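Tyrosine-protein phosphatase non-receptor type 18 (Homo sapiens, PDB 2OC3) catalyses the hydrolysis of phosphotyrosine in proteins through its catalytic domain, the part described here, and removes phosphate from autophosphorylated tyrosine kinases. Local coordinates at residues 62-65 / 69-72; 94-99 / 105-110; 117-122 / 129-134; 143-148 / 230-235. All blocks are in the same frame, centred on the assembly; numbering follows the deposited sequence. Where two conformers were deposited one is given.

Contact 1. Residues 62-65 / 69-72; sequences RKNR and VLPY
Asn64 and Leu70 meet nearly at a right angle, the carboxamide of the first crossing the isobutyl end of the second. The touch is made by one methyl: Leu70 CD2 comes within 3.3 Å of Asn64 ND2, while Asn64 CG is farther from the same CD2, at 3.8 Å. This methyl stands roughly 3.2 Å off the plane of the amide of Asn64, so it approaches the nitrogen from above that plane and does not lie along either N-H. In both residues CG lies opposite the carbonyl carbon and next to the backbone N (chi1 -59° for Asn64). For Leu70 a chi2 of 173° extends CD1 onward and leaves CD2 as the branch turned to the amide. Behind this pair Asn64 CB faces Val69 O at a loose 4.4 Å. Only 99 Å² is buried in all, and no hydrogen bond spans the two segments.

The rotation of the amide is fixed by partners elsewhere: OD1 of Asn64 is bonded to Tyr90 OH of strand 90-91 and to Asn92 ND2, which also binds Val69 O and so ties both segments, and Asn64 ND2 is bonded to Gly55 O of helix 53-56. Such bonds decide which end of Asn64 carries the nitrogen under the methyl.

Lys63, Asn64 and Arg65 are the first three residues of the Lys-Asn-Arg-Tyr motif of the phosphotyrosine-recognition loop of classical phosphatases, and Val69 touches Cys237, a residue of the loop that, by similarity, binds the substrate. Both segments belong to the loop between helix 53-56 and strand 76-78, where Gln109, just past strand 103-108, binds Lys63 and Arg65.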
loop_
_atom_site.group_PDB
_atom_site.type_symbol
_atom_site.label_atom_id
_atom_site.label_comp_id
_atom_site.label_asym_id
_atom_site.label_seq_id
_atom_site.Cartn_x
_atom_site.Cartn_y
_atom_site.Cartn_z
ATOM N N ARG A 62 -16.926 12.496 -2.701
ATOM C CA ARG A 62 -15.914 13.520 -2.469
ATOM C C ARG A 62 -14.686 12.979 -1.737
ATOM O O ARG A 62 -13.656 13.660 -1.621
ATOM C CB ARG A 62 -16.482 14.667 -1.631
ATOM N N LYS A 63 -14.844 11.806 -1.141
ATOM C CA LYS A 63 -13.757 11.175 -0.379
ATOM C C LYS A 63 -12.821 10.348 -1.251
ATOM O O LYS A 63 -11.878 9.755 -0.715
ATOM C CB LYS A 63 -14.321 10.333 0.771
ATOM C CG LYS A 63 -15.243 11.073 1.705
ATOM C CD LYS A 63 -15.888 10.139 2.693
ATOM C CE LYS A 63 -16.964 10.795 3.566
ATOM N NZ LYS A 63 -17.691 9.723 4.354
ATOM N N ASN A 64 -13.064 10.284 -2.559
ATOM C CA ASN A 64 -12.210 9.579 -3.515
ATOM C C ASN A 64 -11.342 10.577 -4.261
ATOM O O ASN A 64 -11.850 11.518 -4.844
ATOM C CB ASN A 64 -13.071 8.821 -4.516
ATOM C CG ASN A 64 -13.958 7.830 -3.818
ATOM O OD1 ASN A 64 -13.534 7.175 -2.871
ATOM N ND2 ASN A 64 -15.245 7.750 -4.240
ATOM N N ARG A 65 -10.037 10.315 -4.291
ATOM C CA ARG A 65 -9.097 11.179 -5.020
ATOM C C ARG A 65 -9.324 11.139 -6.518
ATOM O O ARG A 65 -9.150 12.189 -7.212
ATOM C CB ARG A 65 -7.666 10.788 -4.657
ATOM C CG ARG A 65 -6.577 11.634 -5.301
ATOM C CD ARG A 65 -5.200 11.329 -4.746
ATOM N NE ARG A 65 -5.001 11.897 -3.442
ATOM C CZ ARG A 65 -4.705 13.161 -3.196
ATOM N NH1 ARG A 65 -4.621 14.060 -4.186
ATOM N NH2 ARG A 65 -4.525 13.531 -1.953
ATOM N N VAL A 69 -11.161 5.247 -9.443
ATOM C CA VAL A 69 -10.604 4.334 -8.445
ATOM C C VAL A 69 -11.529 4.292 -7.233
ATOM O O VAL A 69 -11.554 5.190 -6.414
ATOM C CB VAL A 69 -9.171 4.715 -8.007
ATOM C CG1 VAL A 69 -8.694 3.726 -6.996
ATOM C CG2 VAL A 69 -8.230 4.710 -9.232
ATOM N N LEU A 70 -12.333 3.239 -7.183
ATOM C CA LEU A 70 -13.238 2.993 -6.067
ATOM C C LEU A 70 -12.901 1.669 -5.407
ATOM O O LEU A 70 -12.663 0.695 -6.107
ATOM C CB LEU A 70 -14.672 2.926 -6.597
ATOM C CG LEU A 70 -15.186 4.170 -7.344
ATOM C CD1 LEU A 70 -16.576 3.887 -7.954
ATOM C CD2 LEU A 70 -15.180 5.357 -6.450
ATOM N N PRO A 71 -12.955 1.605 -4.086
ATOM C CA PRO A 71 -12.589 0.366 -3.422
ATOM C C PRO A 71 -13.662 -0.687 -3.668
ATOM O O PRO A 71 -14.859 -0.403 -3.658
ATOM C CB PRO A 71 -12.576 0.776 -1.930
ATOM C CG PRO A 71 -13.598 1.849 -1.842
ATOM C CD PRO A 71 -13.417 2.622 -3.119
ATOM N N TYR A 72 -13.253 -1.927 -3.849
ATOM C CA TYR A 72 -14.256 -2.983 -4.018
ATOM C C TYR A 72 -14.937 -3.185 -2.687
ATOM O O TYR A 72 -14.299 -3.228 -1.643
ATOM C CB TYR A 72 -13.583 -4.286 -4.403
ATOM C CG TYR A 72 -12.858 -4.225 -5.747
ATOM C CD1 TYR A 72 -13.456 -3.574 -6.818
ATOM C CD2 TYR A 72 -11.610 -4.832 -5.955
ATOM C CE1 TYR A 72 -12.860 -3.516 -8.064
ATOM C CE2 TYR A 72 -11.007 -4.769 -7.245
ATOM C CZ TYR A 72 -11.666 -4.116 -8.270
ATOM O OH TYR A 72 -11.122 -3.968 -9.573
#

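Contact 2. Residues 94-99 / 105-110; sequences NFIRGV and YIATQG
Tyr105 lies across Ile96 in an antiparallel hairpin, and its side chain can be followed outward along the partner strand. Its CB is 4.0 Å from Ile96 CB. Next, CD2 of the Tyr105 ring lies 3.6 Å from Ile96 O and also touches the CG2 branch of Ile96. Farther out, CE2 has Arg97 O at the ring edge, near its plane, at 4.0 Å, with Gly98 CA close by. At the tip the Tyr105 hydroxyl accepts from a water that in turn accepts from Val99 N, and it is also hydrogen-bonded to Asp247. A chi1 of -46° places CG opposite the carbonyl carbon, which carries the CD2-CE2 side of the ring alongside residues 96-98.

The backbones are joined by reciprocal bonds at two hydrogen-bonded pairs, Asn94 with Ala107 and Ile96 with Tyr105; Ile96 N to Tyr105 O, at 2.9 Å, is nearly straight at the hydrogen (165°). Ile96 CD1 and Ala107 CB meet at 3.8 Å on the same face as the tyrosine.

On the other face sits the non-hydrogen-bonded pair Phe95 and Ile106, side by side and pointing the same way. Phe95 CE1 is 3.5 Å from Ile106 CG1 and 3.6 Å from Ile106 CD1. An alanine at Phe95 is likely to open a gap beside CG1 and CD1 of Ile106 and leave Phe126 without its edge-to-face partner.

The hairpin forms one margin of the large mixed sheet. Strand 93-97 is outermost, strand 103-108 pairs with strand 229-232, strand 76-78 packs on Phe95 and Ile106, and helix 238-254 covers Tyr105 and Ala107.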
loop_
_atom_site.group_PDB
_atom_site.type_symbol
_atom_site.label_atom_id
_atom_site.label_comp_id
_atom_site.label_asym_id
_atom_site.label_seq_id
_atom_site.Cartn_x
_atom_site.Cartn_y
_atom_site.Cartn_z
ATOM N N ASN A 94 -8.639 -0.819 0.849
ATOM C CA ASN A 94 -8.996 -2.242 0.849
ATOM C C ASN A 94 -7.963 -3.047 1.620
ATOM O O ASN A 94 -6.770 -2.751 1.573
ATOM C CB ASN A 94 -9.069 -2.824 -0.566
ATOM C CG ASN A 94 -10.180 -2.225 -1.368
ATOM O OD1 ASN A 94 -9.997 -1.224 -2.059
ATOM N ND2 ASN A 94 -11.364 -2.827 -1.284
ATOM N N PHE A 95 -8.418 -4.091 2.307
ATOM C CA PHE A 95 -7.528 -5.079 2.868
ATOM C C PHE A 95 -7.008 -5.997 1.788
ATOM O O PHE A 95 -7.763 -6.357 0.858
ATOM C CB PHE A 95 -8.264 -5.914 3.921
ATOM C CG PHE A 95 -8.531 -5.182 5.201
ATOM C CD1 PHE A 95 -7.511 -4.933 6.084
ATOM C CD2 PHE A 95 -9.810 -4.754 5.566
ATOM C CE1 PHE A 95 -7.727 -4.292 7.307
ATOM C CE2 PHE A 95 -10.009 -4.071 6.816
ATOM C CZ PHE A 95 -8.973 -3.856 7.636
ATOM N N ILE A 96 -5.761 -6.441 1.960
ATOM C CA ILE A 96 -5.108 -7.443 1.134
ATOM C C ILE A 96 -4.576 -8.543 2.076
ATOM O O ILE A 96 -3.957 -8.249 3.099
ATOM C CB ILE A 96 -3.996 -6.880 0.254
ATOM C CG1 ILE A 96 -4.557 -5.782 -0.684
ATOM C CG2 ILE A 96 -3.342 -8.017 -0.560
ATOM C CD1 ILE A 96 -3.471 -5.108 -1.613
ATOM N N ARG A 97 -4.900 -9.798 1.736
ATOM C CA ARG A 97 -4.449 -10.956 2.503
ATOM C C ARG A 97 -2.955 -11.225 2.311
ATOM O O ARG A 97 -2.420 -11.043 1.223
ATOM C CB ARG A 97 -5.199 -12.188 2.024
ATOM C CG ARG A 97 -6.654 -12.183 2.362
ATOM C CD ARG A 97 -7.331 -13.465 1.921
ATOM N NE ARG A 97 -7.572 -13.467 0.483
ATOM C CZ ARG A 97 -8.628 -12.924 -0.126
ATOM N NH1 ARG A 97 -9.581 -12.304 0.562
ATOM N NH2 ARG A 97 -8.726 -12.994 -1.442
ATOM N N GLY A 98 -2.305 -11.651 3.388
ATOM C CA GLY A 98 -0.901 -12.012 3.353
ATOM C C GLY A 98 -0.682 -13.507 3.267
ATOM O O GLY A 98 -1.607 -14.307 3.025
ATOM N N VAL A 99 0.573 -13.877 3.464
ATOM C CA VAL A 99 0.988 -15.268 3.201
ATOM C C VAL A 99 0.314 -16.243 4.163
ATOM O O VAL A 99 0.186 -17.413 3.829
ATOM C CB VAL A 99 2.516 -15.432 3.259
ATOM C CG1 VAL A 99 3.155 -14.574 2.169
ATOM C CG2 VAL A 99 3.041 -15.126 4.616
ATOM N N TYR A 105 -2.150 -6.426 4.796
ATOM C CA TYR A 105 -1.955 -5.083 4.245
ATOM C C TYR A 105 -3.248 -4.342 4.216
ATOM O O TYR A 105 -4.320 -4.893 3.939
ATOM C CB TYR A 105 -1.430 -5.154 2.815
ATOM C CG TYR A 105 -0.306 -6.143 2.636
ATOM C CD1 TYR A 105 0.993 -5.809 2.980
ATOM C CD2 TYR A 105 -0.561 -7.437 2.195
ATOM C CE1 TYR A 105 2.009 -6.738 2.883
ATOM C CE2 TYR A 105 0.455 -8.379 2.070
ATOM C CZ TYR A 105 1.742 -8.041 2.435
ATOM O OH TYR A 105 2.728 -9.034 2.337
ATOM N N ILE A 106 -3.140 -3.022 4.383
ATOM C CA ILE A 106 -4.226 -2.108 4.018
ATOM C C ILE A 106 -3.672 -1.258 2.907
ATOM O O ILE A 106 -2.657 -0.579 3.142
ATOM C CB ILE A 106 -4.656 -1.193 5.158
ATOM C CG1 ILE A 106 -5.306 -2.042 6.235
ATOM C CG2 ILE A 106 -5.661 -0.118 4.582
ATOM C CD1 ILE A 106 -5.666 -1.335 7.502
ATOM N N ALA A 107 -4.254 -1.339 1.717
ATOM C CA ALA A 107 -3.867 -0.555 0.521
ATOM C C ALA A 107 -4.856 0.582 0.411
ATOM O O ALA A 107 -6.050 0.369 0.280
ATOM C CB ALA A 107 -3.933 -1.438 -0.724
ATOM N N THR A 108 -4.385 1.811 0.492
ATOM C CA THR A 108 -5.284 2.951 0.504
ATOM C C THR A 108 -4.719 4.087 -0.355
ATOM O O THR A 108 -3.581 4.008 -0.838
ATOM C CB THR A 108 -5.597 3.373 1.981
ATOM O OG1 THR A 108 -6.670 4.350 2.077
ATOM C CG2 THR A 108 -4.367 3.961 2.704
ATOM N N GLN A 109 -5.538 5.114 -0.580
ATOM C CA GLN A 109 -5.071 6.259 -1.376
ATOM C C GLN A 109 -4.303 7.263 -0.508
ATOM O O GLN A 109 -4.380 7.284 0.719
ATOM C CB GLN A 109 -6.287 6.952 -1.996
ATOM C CG GLN A 109 -7.154 7.727 -1.037
ATOM C CD GLN A 109 -8.357 8.407 -1.670
ATOM O OE1 GLN A 109 -8.749 8.136 -2.809
ATOM N NE2 GLN A 109 -8.972 9.276 -0.872
ATOM N N GLY A 110 -3.614 8.198 -1.165
ATOM C CA GLY A 110 -3.012 9.321 -0.443
ATOM C C GLY A 110 -4.150 10.221 0.024
ATOM O O GLY A 110 -4.987 10.643 -0.779
HETATM O O HOH W 1 2.276 -11.464 3.769
#

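Contact 3. Residues 117-122 / 129-134; sequences LDFWRL and KVILMA
Ile131 pushes a single methyl, CD1, against the far ends of two aromatic side chains of the helix. Phe119 CE2 and CZ are each 4.1 Å from this methyl, and Trp120 CH2 stands 4.3 Å from the same Ile131 CD1. The approach is oblique to both rings. Phe119 and Ile131 come from opposite directions: with CG anti to the backbone N (chi1 180°), the phenyl extends straight from the helix toward the strand. With 98 Å² buried and no polar bond, the contact is purely apolar.

What positions the rings comes next. CD2 of Phe119 lies 4.2 Å above the plane of the Trp120 indole, near its rim, while Tyr148 meets Phe119 on another flank. Trp120 NE1 makes a weak hydrogen bond to Tyr148 O. On the strand side Val191, Tyr148 and His232 touch Ile131.

On the side of the helix turned from the strand, Arg121 NH1 and Asp118 OD1 form a salt bridge of 2.8 Å, in the guanidinium plane but 52° out of the carboxylate plane. Arg121 NH2 also binds Leu81 O and Ser88 O.

Helix 116-125 thus packs against the central sheet, where strand 130-133 runs between strands 229-232 and 187-196, with helix 209-222 against Val130 and Leu132.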
loop_
_atom_site.group_PDB
_atom_site.type_symbol
_atom_site.label_atom_id
_atom_site.label_comp_id
_atom_site.label_asym_id
_atom_site.label_seq_id
_atom_site.Cartn_x
_atom_site.Cartn_y
_atom_site.Cartn_z
ATOM N N LEU A 117 -8.315 13.025 8.577
ATOM C CA LEU A 117 -8.827 12.467 9.818
ATOM C C LEU A 117 -9.156 10.976 9.608
ATOM O O LEU A 117 -8.887 10.115 10.488
ATOM C CB LEU A 117 -10.057 13.268 10.334
ATOM C CG LEU A 117 -10.798 12.665 11.517
ATOM C CD1 LEU A 117 -9.856 12.486 12.694
ATOM C CD2 LEU A 117 -11.955 13.583 11.903
ATOM N N ASP A 118 -9.774 10.647 8.467
ATOM C CA ASP A 118 -10.110 9.250 8.193
ATOM C C ASP A 118 -8.880 8.344 8.064
ATOM O O ASP A 118 -8.862 7.194 8.508
ATOM C CB ASP A 118 -10.998 9.154 6.973
ATOM C CG ASP A 118 -12.348 9.846 7.163
ATOM O OD1 ASP A 118 -12.820 9.936 8.329
ATOM O OD2 ASP A 118 -12.915 10.274 6.123
ATOM N N PHE A 119 -7.837 8.869 7.429
ATOM C CA PHE A 119 -6.569 8.168 7.347
ATOM C C PHE A 119 -6.024 7.817 8.737
ATOM O O PHE A 119 -5.631 6.688 8.993
ATOM C CB PHE A 119 -5.557 9.011 6.560
ATOM C CG PHE A 119 -4.234 8.388 6.423
ATOM C CD1 PHE A 119 -3.977 7.530 5.360
ATOM C CD2 PHE A 119 -3.210 8.698 7.293
ATOM C CE1 PHE A 119 -2.707 6.975 5.191
ATOM C CE2 PHE A 119 -1.966 8.126 7.151
ATOM C CZ PHE A 119 -1.723 7.253 6.107
ATOM N N TRP A 120 -6.052 8.785 9.651
ATOM C CA TRP A 120 -5.581 8.479 11.033
ATOM C C TRP A 120 -6.531 7.560 11.790
ATOM O O TRP A 120 -6.094 6.721 12.552
ATOM C CB TRP A 120 -5.246 9.755 11.803
ATOM C CG TRP A 120 -3.952 10.358 11.324
ATOM C CD1 TRP A 120 -3.786 11.528 10.643
ATOM C CD2 TRP A 120 -2.653 9.773 11.449
ATOM N NE1 TRP A 120 -2.464 11.694 10.331
ATOM C CE2 TRP A 120 -1.737 10.660 10.832
ATOM C CE3 TRP A 120 -2.162 8.613 12.035
ATOM C CZ2 TRP A 120 -0.355 10.395 10.777
ATOM C CZ3 TRP A 120 -0.782 8.375 12.001
ATOM C CH2 TRP A 120 0.082 9.259 11.352
ATOM N N ARG A 121 -7.845 7.660 11.551
ATOM C CA ARG A 121 -8.762 6.670 12.137
ATOM C C ARG A 121 -8.403 5.241 11.703
ATOM O O ARG A 121 -8.437 4.283 12.495
ATOM C CB ARG A 121 -10.208 6.970 11.721
ATOM C CG ARG A 121 -10.843 8.195 12.381
ATOM C CD ARG A 121 -12.154 8.634 11.654
ATOM N NE ARG A 121 -13.182 7.637 11.806
ATOM C CZ ARG A 121 -14.147 7.347 10.923
ATOM N NH1 ARG A 121 -14.278 7.962 9.748
ATOM N NH2 ARG A 121 -15.011 6.432 11.278
ATOM N N LEU A 122 -8.053 5.102 10.419
ATOM C CA LEU A 122 -7.633 3.812 9.860
ATOM C C LEU A 122 -6.380 3.334 10.591
ATOM O O LEU A 122 -6.356 2.217 11.119
ATOM C CB LEU A 122 -7.395 3.926 8.340
ATOM C CG LEU A 122 -6.905 2.708 7.562
ATOM C CD1 LEU A 122 -7.173 2.932 6.067
ATOM C CD2 LEU A 122 -5.421 2.460 7.741
ATOM N N LYS A 129 1.570 -0.043 12.784
ATOM C CA LYS A 129 2.877 0.329 13.312
ATOM C C LYS A 129 3.747 0.981 12.225
ATOM O O LYS A 129 4.594 1.819 12.539
ATOM C CB LYS A 129 3.575 -0.919 13.846
ATOM C CG LYS A 129 2.864 -1.520 15.058
ATOM C CD LYS A 129 3.457 -2.836 15.527
ATOM N N VAL A 130 3.527 0.580 10.978
ATOM C CA VAL A 130 4.368 1.066 9.849
ATOM C C VAL A 130 3.476 1.460 8.672
ATOM O O VAL A 130 2.571 0.707 8.274
ATOM C CB VAL A 130 5.345 -0.002 9.386
ATOM C CG1 VAL A 130 6.335 0.562 8.387
ATOM C CG2 VAL A 130 6.129 -0.580 10.544
ATOM N N ILE A 131 3.714 2.663 8.166
ATOM C CA ILE A 131 3.130 3.171 6.933
ATOM C C ILE A 131 4.196 3.209 5.837
ATOM O O ILE A 131 5.342 3.684 6.105
ATOM C CB ILE A 131 2.612 4.585 7.124
ATOM C CG1 ILE A 131 1.567 4.667 8.242
ATOM C CG2 ILE A 131 2.024 5.190 5.805
ATOM C CD1 ILE A 131 1.281 6.099 8.671
ATOM N N LEU A 132 3.889 2.706 4.650
ATOM C CA LEU A 132 4.765 2.828 3.505
ATOM C C LEU A 132 4.070 3.727 2.508
ATOM O O LEU A 132 2.996 3.371 2.046
ATOM C CB LEU A 132 5.035 1.471 2.867
ATOM C CG LEU A 132 5.833 0.429 3.675
ATOM C CD1 LEU A 132 5.013 -0.335 4.661
ATOM C CD2 LEU A 132 6.547 -0.557 2.735
ATOM N N MET A 133 4.715 4.819 2.120
ATOM C CA MET A 133 4.181 5.833 1.208
ATOM C C MET A 133 5.053 5.800 -0.050
ATOM O O MET A 133 6.280 5.977 0.033
ATOM C CB MET A 133 4.245 7.238 1.834
ATOM C CG MET A 133 3.936 8.340 0.858
ATOM S SD MET A 133 3.734 9.877 1.763
ATOM C CE MET A 133 3.417 11.060 0.444
ATOM N N ALA A 134 4.454 5.538 -1.218
ATOM C CA ALA A 134 5.223 5.398 -2.445
ATOM C C ALA A 134 4.927 6.500 -3.412
ATOM O O ALA A 134 4.753 6.222 -4.609
ATOM C CB ALA A 134 4.915 4.045 -3.145
#

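Contact 4. Residues 143-148 / 230-235; sequences KRCERY and CVHCSA
Tyr148 OH and His232 NE2 form a 2.7 Å hydrogen bond, with the hydroxyl in the imidazole plane at its edge; either atom could be the donor. Tyr148 OH also bonds Gln193 NE2. At the other nitrogen the sense is clear: His232 ND1 donates to Cys233 O at 3.0 Å, nearly straight (169°) and on a carbonyl lone pair. The ring is therefore gripped at both nitrogens, which fixes its rotation. Ser234 OG, anti to its own backbone N (chi1 -177°), donates 2.8 Å to Arg144 O in the carbonyl plane. Tyr66 OH is bonded to Ser234 OG and Arg144 NH1 alike.

Packing surrounds these bonds. The ring planes of Tyr148 and His232 meet obliquely at 64°. Cys145 SG lies 3.7 Å from His232 CE1, and the bent Arg144 chain brings CD within 3.5 Å of Ser234 OG. A leucine in place of His232 would probably leave Tyr148 OH and Cys233 O without these mates, and the start of the loop less firmly set.

His232 and Cys233 open the HC(X)5R signature of protein tyrosine phosphatases, the P-loop closed by Arg239. Cys233 is the predicted phosphocysteine nucleophile, and the bond from its CA to its CB is directed away from residues 143-148.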
loop_
_atom_site.group_PDB
_atom_site.type_symbol
_atom_site.label_atom_id
_atom_site.label_comp_id
_atom_site.label_asym_id
_atom_site.label_seq_id
_atom_site.Cartn_x
_atom_site.Cartn_y
_atom_site.Cartn_z
ATOM N N LYS A 143 -0.789 17.846 -7.410
ATOM C CA LYS A 143 -0.961 17.348 -6.042
ATOM C C LYS A 143 -1.371 15.877 -6.068
ATOM O O LYS A 143 -2.317 15.458 -6.775
ATOM C CB LYS A 143 -2.017 18.146 -5.269
ATOM C CG LYS A 143 -1.987 17.958 -3.745
ATOM C CD LYS A 143 -0.780 18.639 -3.125
ATOM C CE LYS A 143 -0.588 18.361 -1.655
ATOM N NZ LYS A 143 -1.154 19.449 -0.804
ATOM N N ARG A 144 -0.621 15.074 -5.323
ATOM C CA ARG A 144 -0.814 13.630 -5.299
ATOM C C ARG A 144 -1.133 13.079 -3.898
ATOM O O ARG A 144 -1.720 11.985 -3.786
ATOM C CB ARG A 144 0.440 12.944 -5.861
ATOM C CG ARG A 144 0.634 13.185 -7.346
ATOM C CD ARG A 144 -0.472 12.544 -8.195
ATOM N NE ARG A 144 -0.174 12.702 -9.629
ATOM C CZ ARG A 144 -1.092 12.760 -10.593
ATOM N NH1 ARG A 144 -2.397 12.718 -10.338
ATOM N NH2 ARG A 144 -0.680 12.904 -11.838
ATOM N N CYS A 145 -0.779 13.803 -2.847
ATOM C CA CYS A 145 -1.070 13.381 -1.491
ATOM C C CYS A 145 -0.948 14.551 -0.558
ATOM O O CYS A 145 0.066 15.272 -0.647
ATOM C CB CYS A 145 -0.066 12.299 -1.074
ATOM S SG CYS A 145 -0.377 11.501 0.533
ATOM N N GLU A 146 -1.893 14.693 0.378
ATOM C CA GLU A 146 -1.704 15.659 1.448
ATOM C C GLU A 146 -0.681 15.205 2.478
ATOM O O GLU A 146 -0.602 14.008 2.807
ATOM C CB GLU A 146 -3.028 15.974 2.122
ATOM C CG GLU A 146 -3.994 16.644 1.203
ATOM C CD GLU A 146 -3.485 17.989 0.684
ATOM O OE1 GLU A 146 -3.122 18.835 1.533
ATOM O OE2 GLU A 146 -3.381 18.156 -0.535
ATOM N N ARG A 147 0.065 16.147 3.038
ATOM C CA ARG A 147 0.970 15.849 4.135
ATOM C C ARG A 147 0.119 15.517 5.355
ATOM O O ARG A 147 -0.702 16.335 5.819
ATOM C CB ARG A 147 1.882 17.034 4.440
ATOM C CG ARG A 147 2.680 16.801 5.691
ATOM C CD ARG A 147 3.827 17.760 5.809
ATOM N NE ARG A 147 3.395 19.149 5.948
ATOM C CZ ARG A 147 3.008 19.712 7.094
ATOM N NH1 ARG A 147 2.919 19.008 8.226
ATOM N NH2 ARG A 147 2.662 21.006 7.117
ATOM N N TYR A 148 0.332 14.323 5.895
ATOM C CA TYR A 148 -0.334 13.866 7.106
ATOM C C TYR A 148 0.592 13.678 8.276
ATOM O O TYR A 148 0.139 13.307 9.367
ATOM C CB TYR A 148 -1.075 12.585 6.803
ATOM C CG TYR A 148 -0.201 11.484 6.216
ATOM C CD1 TYR A 148 0.575 10.651 7.045
ATOM C CD2 TYR A 148 -0.204 11.218 4.841
ATOM C CE1 TYR A 148 1.352 9.645 6.551
ATOM C CE2 TYR A 148 0.621 10.191 4.319
ATOM C CZ TYR A 148 1.366 9.392 5.187
ATOM O OH TYR A 148 2.107 8.351 4.710
ATOM N N CYS A 230 0.282 -0.470 6.504
ATOM C CA CYS A 230 -0.528 0.511 5.759
ATOM C C CYS A 230 0.315 0.982 4.577
ATOM O O CYS A 230 1.382 1.558 4.766
ATOM C CB CYS A 230 -0.884 1.674 6.642
ATOM S SG CYS A 230 -1.894 2.904 5.735
ATOM N N VAL A 231 -0.133 0.697 3.363
ATOM C CA VAL A 231 0.634 0.966 2.136
ATOM C C VAL A 231 -0.188 1.888 1.265
ATOM O O VAL A 231 -1.372 1.629 1.035
ATOM C CB VAL A 231 1.006 -0.327 1.386
ATOM C CG1 VAL A 231 1.958 -0.018 0.222
ATOM C CG2 VAL A 231 1.644 -1.404 2.348
ATOM N N HIS A 232 0.408 2.946 0.755
ATOM C CA HIS A 232 -0.336 3.846 -0.108
ATOM C C HIS A 232 0.571 4.547 -1.088
ATOM O O HIS A 232 1.763 4.622 -0.879
ATOM C CB HIS A 232 -1.142 4.890 0.671
ATOM C CG HIS A 232 -0.319 6.009 1.237
ATOM N ND1 HIS A 232 -0.080 7.201 0.562
ATOM C CD2 HIS A 232 0.265 6.144 2.452
ATOM C CE1 HIS A 232 0.645 7.993 1.336
ATOM N NE2 HIS A 232 0.847 7.388 2.503
ATOM N N CYS A 233 -0.017 5.018 -2.182
ATOM C CA CYS A 233 0.633 5.896 -3.117
ATOM C C CYS A 233 -0.346 7.040 -3.302
ATOM O O CYS A 233 -0.850 7.553 -2.289
ATOM C CB CYS A 233 1.096 5.153 -4.339
ATOM S SG CYS A 233 -0.136 4.158 -5.219
ATOM N N SER A 234 -0.538 7.543 -4.512
ATOM C CA SER A 234 -1.582 8.545 -4.693
ATOM C C SER A 234 -2.957 7.863 -4.837
ATOM O O SER A 234 -3.839 8.126 -4.050
ATOM C CB SER A 234 -1.268 9.436 -5.883
ATOM O OG SER A 234 -2.229 10.459 -6.060
ATOM N N ALA A 235 -3.131 7.031 -5.854
ATOM C CA ALA A 235 -4.398 6.290 -5.989
ATOM C C ALA A 235 -4.518 5.083 -5.104
ATOM O O ALA A 235 -5.636 4.628 -4.848
ATOM C CB ALA A 235 -4.651 5.892 -7.453
#

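In the fold
From the N terminus the contacts follow in series, none nested in or crossing another. Contact 1 closes a short bend of the recognition loop, three residues long, contact 2 a hairpin at the sheet margin, and contact 3 the link from helix 116-125 to strand 130-133. Contact 4 closes the longest span, with 81 residues, including strands and a helix, between its segments, bringing a loop beside the sheet back to the P-loop. Contact 1 joins contact 2 through Arg65 and Gln109, and Arg65 also packs on Arg144 of contact 4. Strand 229-232 lies between strands 103-108 and 130-133, uniting contacts 2 and 3, while Ile106 packs on Leu122. Contacts 1 and 3 do not touch.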